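Local coordinates for protein pectate lyase (PDB 3VMV) that probably cleaves polygalacturonate, the pectin backbone, as a pectate lyase of polysaccharide lyase family 1, at residues A[225-237]-A[260-272]. Numbering follows the deposited sequence.
Sequences DINDTAINSRVGA and FIKGPVGWFYGSP. With SO4 (sulfate ion), chain C.
With CG trans to its backbone N (chi1 -175°), the Asn232 amide lies beside Phe268, while a bend at chi3 of Arg234 (78°) turns the guanidinium toward Ser271. Asn232 suits its place because one amide both gives and takes: Phe268 N donates to OD1 (2.9 Å), and ND2 donates to Phe268 O, so the side chain carries on the pairing where the short strand 265-266 stops. The backbones form parallel bridges, Ile231 with Val265 and Asn232 with Gly266, with Ile231 N bonded to Pro264 O and Ser233 N to Gly266 O; strand 231-234 lies between 265-266 and 210-212, so one coil of the parallel beta-helix stacks on the next. Glycine fits at Gly266 because a side chain there would run into Phe260. The Thr229 methyl, CG2, suits the flat Phe268 ring, sitting over its centre, 3.6 Å from the centroid, a CH-pi contact. Asp228 has an oxygen for each of two donors: OD1 takes Lys262 NZ (2.9 Å) on its syn lone pair in a salt bridge, and OD2 takes Tyr269 OH (2.5 Å) on its anti lone pair, carboxylate and ring nearly coplanar. Arg234 grips Ser271 OG side-on, NE at 2.8 Å and NH1 at 3.2 Å, both in the guanidinium plane, and the hydroxyl also bonds Asp185. Arg234 NH1 and NH2 bond O1 and O4 of a sulfate, probably from the crystallisation liquor, with NH2 2.8 Å from O4. A leucine in place of Arg234 would probably leave the sulfate without these two donors and Ser271 OG with Asp185 but without its guanidinium partners. The bound sulfate shows that this site, with Arg212 also near, can accept an anion, and the positive charge would be expected to favour it.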
ATOM      1  N   ASP A 225      10.123   9.045  12.052  1.00 11.11           N
ATOM      2  CA  ASP A 225       9.821   8.445  13.361  1.00 10.70           C
ATOM      3  C   ASP A 225       9.423   6.989  13.201  1.00 12.36           C
ATOM      4  O   ASP A 225       8.352   6.545  13.609  1.00 12.49           O
ATOM      5  CB  ASP A 225       8.765   9.264  14.098  1.00 13.07           C
ATOM      6  CG  ASP A 225       9.286  10.639  14.539  1.00 15.06           C
ATOM      7  OD1 ASP A 225      10.517  10.872  14.563  1.00 15.06           O
ATOM      8  OD2 ASP A 225       8.449  11.471  14.926  1.00 18.44           O
ATOM      9  N   ILE A 226      10.335   6.236  12.592  1.00 12.14           N
ATOM     10  CA  ILE A 226      10.117   4.802  12.397  1.00 11.41           C
ATOM     11  C   ILE A 226      10.976   4.097  13.433  1.00 11.37           C
ATOM     12  O   ILE A 226      12.211   4.224  13.438  1.00 13.25           O
ATOM     13  CB  ILE A 226      10.393   4.402  10.949  1.00 10.51           C
ATOM     14  CG1 ILE A 226       9.335   5.085  10.038  1.00 16.80           C
ATOM     15  CG2 ILE A 226      10.305   2.837  10.788  1.00 11.34           C
ATOM     16  CD1 ILE A 226       9.541   4.910   8.534  1.00 15.55           C
ATOM     17  N   ASN A 227      10.309   3.343  14.316  1.00 11.00           N
ATOM     18  CA  ASN A 227      10.956   2.885  15.537  1.00 12.55           C
ATOM     19  C   ASN A 227      11.991   1.795  15.342  1.00 12.65           C
ATOM     20  O   ASN A 227      13.068   1.856  15.941  1.00 15.63           O
ATOM     21  CB  ASN A 227       9.855   2.423  16.525  1.00 12.89           C
ATOM     22  CG  ASN A 227      10.426   2.031  17.850  1.00 18.12           C
ATOM     23  OD1 ASN A 227      11.036   2.848  18.526  1.00 22.35           O
ATOM     24  ND2 ASN A 227      10.258   0.775  18.223  1.00 20.47           N
ATOM     25  N   ASP A 228      11.651   0.780  14.547  1.00 11.93           N
ATOM     26  CA  ASP A 228      12.567  -0.345  14.414  1.00 12.05           C
ATOM     27  C   ASP A 228      13.318  -0.331  13.075  1.00 10.86           C
ATOM     28  O   ASP A 228      14.536  -0.095  13.051  1.00 12.29           O
ATOM     29  CB  ASP A 228      11.851  -1.669  14.691  1.00 13.87           C
ATOM     30  CG  ASP A 228      12.807  -2.731  15.225  1.00 16.65           C
ATOM     31  OD1 ASP A 228      13.466  -2.504  16.263  1.00 18.38           O
ATOM     32  OD2 ASP A 228      12.897  -3.798  14.606  1.00 17.29           O
ATOM     33  N   THR A 229      12.628  -0.615  11.977  1.00 12.61           N
ATOM     34  CA  THR A 229      13.242  -0.558  10.642  1.00 11.43           C
ATOM     35  C   THR A 229      12.215  -0.084   9.616  1.00 12.33           C
ATOM     36  O   THR A 229      10.999  -0.182   9.821  1.00 11.14           O
ATOM     37  CB  THR A 229      13.738  -1.934  10.172  1.00 12.20           C
ATOM     38  OG1 THR A 229      12.657  -2.851  10.149  1.00 14.00           O
ATOM     39  CG2 THR A 229      14.825  -2.496  11.150  1.00 13.89           C
ATOM     40  N   ALA A 230      12.708   0.374   8.461  1.00 11.57           N
ATOM     41  CA  ALA A 230      11.793   0.767   7.397  1.00 11.01           C
ATOM     42  C   ALA A 230      11.785  -0.212   6.243  1.00 10.66           C
ATOM     43  O   ALA A 230      11.094  -1.233   6.303  1.00 10.50           O
ATOM     44  CB  ALA A 230      12.139   2.208   6.902  1.00 11.31           C
ATOM     45  N   ILE A 231      12.564   0.036   5.208  1.00  9.95           N
ATOM     46  CA  ILE A 231      12.544  -0.866   4.020  1.00  9.22           C
ATOM     47  C   ILE A 231      13.334  -2.153   4.277  1.00 10.08           C
ATOM     48  O   ILE A 231      14.525  -2.098   4.600  1.00 12.33           O
ATOM     49  CB  ILE A 231      13.175  -0.138   2.838  1.00  9.06           C
ATOM     50  CG1 ILE A 231      12.461   1.182   2.562  1.00 10.17           C
ATOM     51  CG2 ILE A 231      13.143  -1.042   1.573  1.00  9.57           C
ATOM     52  CD1 ILE A 231      13.240   2.093   1.620  1.00 11.15           C
ATOM     53  N   ASN A 232      12.654  -3.310   4.175  1.00 10.56           N
ATOM     54  CA  ASN A 232      13.281  -4.576   4.466  1.00  9.60           C
ATOM     55  C   ASN A 232      13.238  -5.385   3.190  1.00 10.96           C
ATOM     56  O   ASN A 232      12.188  -5.854   2.812  1.00 13.45           O
ATOM     57  CB  ASN A 232      12.512  -5.279   5.579  1.00 10.42           C
ATOM     58  CG  ASN A 232      13.184  -6.583   6.020  1.00 10.14           C
ATOM     59  OD1 ASN A 232      14.256  -6.949   5.532  1.00 12.02           O
ATOM     60  ND2 ASN A 232      12.563  -7.277   7.002  1.00 12.15           N
ATOM     61  N   SER A 233      14.399  -5.535   2.540  1.00 10.25           N
ATOM     62  CA  SER A 233      14.469  -6.199   1.256  1.00  9.78           C
ATOM     63  C   SER A 233      15.014  -7.606   1.414  1.00  9.89           C
ATOM     64  O   SER A 233      16.163  -7.785   1.864  1.00 12.58           O
ATOM     65  CB  SER A 233      15.368  -5.368   0.318  1.00 11.68           C
ATOM     66  OG  SER A 233      15.361  -5.885  -1.004  1.00 11.38           O
ATOM     67  N   ARG A 234      14.188  -8.593   1.030  1.00 10.47           N
ATOM     68  CA  ARG A 234      14.428 -10.002   1.334  1.00 12.12           C
ATOM     69  C   ARG A 234      14.365 -10.867   0.093  1.00 10.97           C
ATOM     70  O   ARG A 234      13.629 -10.549  -0.847  1.00 11.92           O
ATOM     71  CB  ARG A 234      13.342 -10.488   2.333  1.00 11.93           C
ATOM     72  CG  ARG A 234      13.563  -9.909   3.741  1.00 15.46           C
ATOM     73  CD  ARG A 234      12.298  -9.817   4.566  1.00 17.98           C
ATOM     74  NE  ARG A 234      11.930 -11.119   5.118  1.00 15.68           N
ATOM     75  CZ  ARG A 234      11.318 -11.263   6.283  1.00 15.11           C
ATOM     76  NH1 ARG A 234      11.023 -12.487   6.699  1.00 13.30           N
ATOM     77  NH2 ARG A 234      11.020 -10.191   7.044  1.00 14.85           N
ATOM     78  N   VAL A 235      15.077 -12.000   0.138  1.00 11.85           N
ATOM     79  CA  VAL A 235      15.006 -13.071  -0.890  1.00 13.88           C
ATOM     80  C   VAL A 235      14.934 -12.541  -2.308  1.00 13.12           C
ATOM     81  O   VAL A 235      14.015 -12.826  -3.086  1.00 14.60           O
ATOM     82  CB  VAL A 235      13.893 -14.156  -0.659  1.00 14.81           C
ATOM     83  CG1 VAL A 235      14.316 -15.094   0.465  1.00 21.27           C
ATOM     84  CG2 VAL A 235      12.536 -13.567  -0.378  1.00 12.81           C
ATOM     85  N   GLY A 236      15.949 -11.748  -2.641  1.00 15.20           N
ATOM     86  CA  GLY A 236      16.122 -11.345  -4.029  1.00 14.30           C
ATOM     87  C   GLY A 236      15.246 -10.191  -4.489  1.00 17.10           C
ATOM     88  O   GLY A 236      15.263  -9.863  -5.681  1.00 15.24           O
ATOM     89  N   ALA A 237      14.500  -9.577  -3.577  1.00 12.47           N
ATOM     90  CA  ALA A 237      13.823  -8.317  -3.914  1.00 11.29           C
ATOM     91  C   ALA A 237      14.831  -7.310  -4.447  1.00 11.52           C
ATOM     92  O   ALA A 237      15.988  -7.358  -4.101  1.00 12.44           O
ATOM     93  CB  ALA A 237      13.152  -7.722  -2.689  1.00 11.19           C
ATOM     94  N   PHE A 260      22.153  -7.038  10.597  1.00 16.83           N
ATOM     95  CA  PHE A 260      22.165  -5.799   9.832  1.00 15.83           C
ATOM     96  C   PHE A 260      21.799  -4.611  10.741  1.00 14.64           C
ATOM     97  O   PHE A 260      20.903  -4.710  11.598  1.00 17.56           O
ATOM     98  CB  PHE A 260      21.168  -5.917   8.664  1.00 15.27           C
ATOM     99  CG  PHE A 260      21.507  -5.071   7.461  1.00 14.77           C
ATOM    100  CD1 PHE A 260      22.027  -5.659   6.315  1.00 16.04           C
ATOM    101  CD2 PHE A 260      21.254  -3.701   7.453  1.00 14.31           C
ATOM    102  CE1 PHE A 260      22.345  -4.898   5.200  1.00 14.24           C
ATOM    103  CE2 PHE A 260      21.590  -2.923   6.337  1.00 15.38           C
ATOM    104  CZ  PHE A 260      22.152  -3.531   5.209  1.00 14.69           C
ATOM    105  N   ILE A 261      22.465  -3.484  10.562  1.00 15.01           N
ATOM    106  CA  ILE A 261      22.114  -2.290  11.329  1.00 14.38           C
ATOM    107  C   ILE A 261      20.689  -1.834  11.031  1.00 15.21           C
ATOM    108  O   ILE A 261      20.365  -1.566   9.890  1.00 13.27           O
ATOM    109  CB  ILE A 261      23.102  -1.134  11.003  1.00 16.53           C
ATOM    110  CG1 ILE A 261      24.497  -1.506  11.509  1.00 20.53           C
ATOM    111  CG2 ILE A 261      22.607   0.194  11.594  1.00 18.67           C
ATOM    112  CD1 ILE A 261      25.566  -0.529  11.076  1.00 26.68           C
ATOM    113  N   LYS A 262      19.859  -1.725  12.072  1.00 13.07           N
ATOM    114  CA  LYS A 262      18.449  -1.364  11.879  1.00 13.88           C
ATOM    115  C   LYS A 262      18.301   0.094  11.468  1.00 14.80           C
ATOM    116  O   LYS A 262      18.757   0.985  12.165  1.00 18.37           O
ATOM    117  CB  LYS A 262      17.660  -1.636  13.152  1.00 14.12           C
ATOM    118  CG  LYS A 262      17.399  -3.120  13.373  1.00 15.37           C
ATOM    119  CD  LYS A 262      16.775  -3.336  14.735  1.00 23.26           C
ATOM    120  CE  LYS A 262      16.097  -4.673  14.862  1.00 26.53           C
ATOM    121  NZ  LYS A 262      15.426  -4.630  16.212  1.00 23.98           N
ATOM    122  N   GLY A 263      17.694   0.320  10.312  1.00 13.08           N
ATOM    123  CA  GLY A 263      17.740   1.644   9.708  1.00 12.92           C
ATOM    124  C   GLY A 263      16.753   1.740   8.566  1.00 12.30           C
ATOM    125  O   GLY A 263      15.735   1.056   8.528  1.00 13.25           O
ATOM    126  N   PRO A 264      17.049   2.604   7.592  1.00  9.82           N
ATOM    127  CA  PRO A 264      16.073   2.941   6.554  1.00 10.05           C
ATOM    128  C   PRO A 264      15.901   1.855   5.482  1.00 10.09           C
ATOM    129  O   PRO A 264      14.845   1.785   4.848  1.00 10.07           O
ATOM    130  CB  PRO A 264      16.642   4.240   5.952  1.00 10.54           C
ATOM    131  CG  PRO A 264      18.140   4.123   6.189  1.00 12.18           C
ATOM    132  CD  PRO A 264      18.289   3.393   7.500  1.00 13.17           C
ATOM    133  N   VAL A 265      16.944   1.072   5.277  1.00 11.16           N
ATOM    134  CA  VAL A 265      16.908  -0.034   4.332  1.00 10.95           C
ATOM    135  C   VAL A 265      17.904  -1.093   4.764  1.00 10.92           C
ATOM    136  O   VAL A 265      18.916  -0.770   5.386  1.00 12.22           O
ATOM    137  CB  VAL A 265      17.182   0.486   2.875  1.00 13.98           C
ATOM    138  CG1 VAL A 265      18.554   1.077   2.743  1.00 17.73           C
ATOM    139  CG2 VAL A 265      16.922  -0.618   1.821  1.00 12.36           C
ATOM    140  N   GLY A 266      17.593  -2.356   4.470  1.00 12.24           N
ATOM    141  CA  GLY A 266      18.513  -3.451   4.737  1.00 12.08           C
ATOM    142  C   GLY A 266      17.752  -4.751   4.728  1.00  9.92           C
ATOM    143  O   GLY A 266      16.647  -4.822   4.158  1.00 10.57           O
ATOM    144  N   TRP A 267      18.348  -5.766   5.360  1.00 12.64           N
ATOM    145  CA  TRP A 267      17.746  -7.092   5.412  1.00 12.14           C
ATOM    146  C   TRP A 267      17.611  -7.415   6.890  1.00 10.85           C
ATOM    147  O   TRP A 267      18.625  -7.443   7.591  1.00 12.96           O
ATOM    148  CB  TRP A 267      18.683  -8.103   4.728  1.00 12.23           C
ATOM    149  CG  TRP A 267      18.224  -9.537   4.927  1.00 12.97           C
ATOM    150  CD1 TRP A 267      16.922  -9.956   5.059  1.00 17.13           C
ATOM    151  CD2 TRP A 267      19.037 -10.718   5.001  1.00 13.14           C
ATOM    152  NE1 TRP A 267      16.884 -11.313   5.222  1.00 15.53           N
ATOM    153  CE2 TRP A 267      18.161 -11.810   5.178  1.00 13.44           C
ATOM    154  CE3 TRP A 267      20.409 -10.959   4.942  1.00 15.22           C
ATOM    155  CZ2 TRP A 267      18.621 -13.118   5.313  1.00 15.75           C
ATOM    156  CZ3 TRP A 267      20.864 -12.256   5.065  1.00 16.98           C
ATOM    157  CH2 TRP A 267      19.966 -13.322   5.240  1.00 16.84           C
ATOM    158  N   PHE A 268      16.368  -7.640   7.328  1.00 12.85           N
ATOM    159  CA  PHE A 268      16.055  -7.803   8.752  1.00 12.67           C
ATOM    160  C   PHE A 268      15.109  -8.974   9.002  1.00 12.70           C
ATOM    161  O   PHE A 268      14.292  -9.332   8.146  1.00 13.66           O
ATOM    162  CB  PHE A 268      15.376  -6.531   9.273  1.00 15.21           C
ATOM    163  CG  PHE A 268      16.089  -5.264   8.890  1.00 13.42           C
ATOM    164  CD1 PHE A 268      17.334  -4.963   9.442  1.00 13.08           C
ATOM    165  CD2 PHE A 268      15.530  -4.392   7.984  1.00 13.82           C
ATOM    166  CE1 PHE A 268      17.973  -3.765   9.091  1.00 13.70           C
ATOM    167  CE2 PHE A 268      16.180  -3.199   7.636  1.00 13.75           C
ATOM    168  CZ  PHE A 268      17.391  -2.904   8.178  1.00 14.63           C
ATOM    169  N   TYR A 269      15.251  -9.556  10.196  1.00 13.87           N
ATOM    170  CA  TYR A 269      14.216 -10.405  10.848  1.00 13.67           C
ATOM    171  C   TYR A 269      14.131 -11.844  10.354  1.00 17.06           C
ATOM    172  O   TYR A 269      13.921 -12.753  11.151  1.00 19.96           O
ATOM    173  CB  TYR A 269      12.791  -9.826  10.735  1.00 15.26           C
ATOM    174  CG  TYR A 269      12.634  -8.376  11.167  1.00 15.56           C
ATOM    175  CD1 TYR A 269      13.235  -7.888  12.315  1.00 16.02           C
ATOM    176  CD2 TYR A 269      11.858  -7.522  10.414  1.00 14.11           C
ATOM    177  CE1 TYR A 269      13.070  -6.551  12.695  1.00 16.93           C
ATOM    178  CE2 TYR A 269      11.693  -6.186  10.764  1.00 16.71           C
ATOM    179  CZ  TYR A 269      12.290  -5.711  11.908  1.00 15.70           C
ATOM    180  OH  TYR A 269      12.094  -4.388  12.279  1.00 14.45           O
ATOM    181  N   GLY A 270      14.239 -12.066   9.056  1.00 15.45           N
ATOM    182  CA  GLY A 270      14.026 -13.409   8.549  1.00 17.14           C
ATOM    183  C   GLY A 270      14.109 -13.546   7.043  1.00 17.88           C
ATOM    184  O   GLY A 270      14.565 -12.629   6.359  1.00 15.57           O
ATOM    185  N   SER A 271      13.629 -14.695   6.540  1.00 16.77           N
ATOM    186  CA  SER A 271      13.882 -15.207   5.164  1.00 16.19           C
ATOM    187  C   SER A 271      15.317 -15.743   5.043  1.00 16.94           C
ATOM    188  O   SER A 271      16.199 -15.358   5.795  1.00 17.26           O
ATOM    189  CB  SER A 271      13.607 -14.160   4.066  1.00 15.09           C
ATOM    190  OG  SER A 271      12.249 -13.715   4.054  1.00 14.05           O
ATOM    191  N   PRO A 272      15.527 -16.653   4.092  1.00 15.00           N
ATOM    192  CA  PRO A 272      16.829 -17.324   4.087  1.00 16.69           C
ATOM    193  C   PRO A 272      17.950 -16.512   3.460  1.00 16.06           C
ATOM    194  O   PRO A 272      19.123 -16.844   3.682  1.00 17.82           O
ATOM    195  CB  PRO A 272      16.571 -18.613   3.293  1.00 20.00           C
ATOM    196  CG  PRO A 272      15.274 -18.419   2.593  1.00 21.97           C
ATOM    197  CD  PRO A 272      14.480 -17.401   3.381  1.00 16.58           C
TER
HETATM  198  S   SO4 C 402       8.660 -11.382   9.675  1.00 29.14           S
HETATM  199  O1  SO4 C 402       9.076 -12.500   8.794  1.00 32.29           O
HETATM  200  O2  SO4 C 402       7.271 -11.031   9.368  1.00 30.11           O
HETATM  201  O3  SO4 C 402       8.797 -11.793  11.073  1.00 39.49           O
HETATM  202  O4  SO4 C 402       9.490 -10.189   9.426  1.00 20.97           O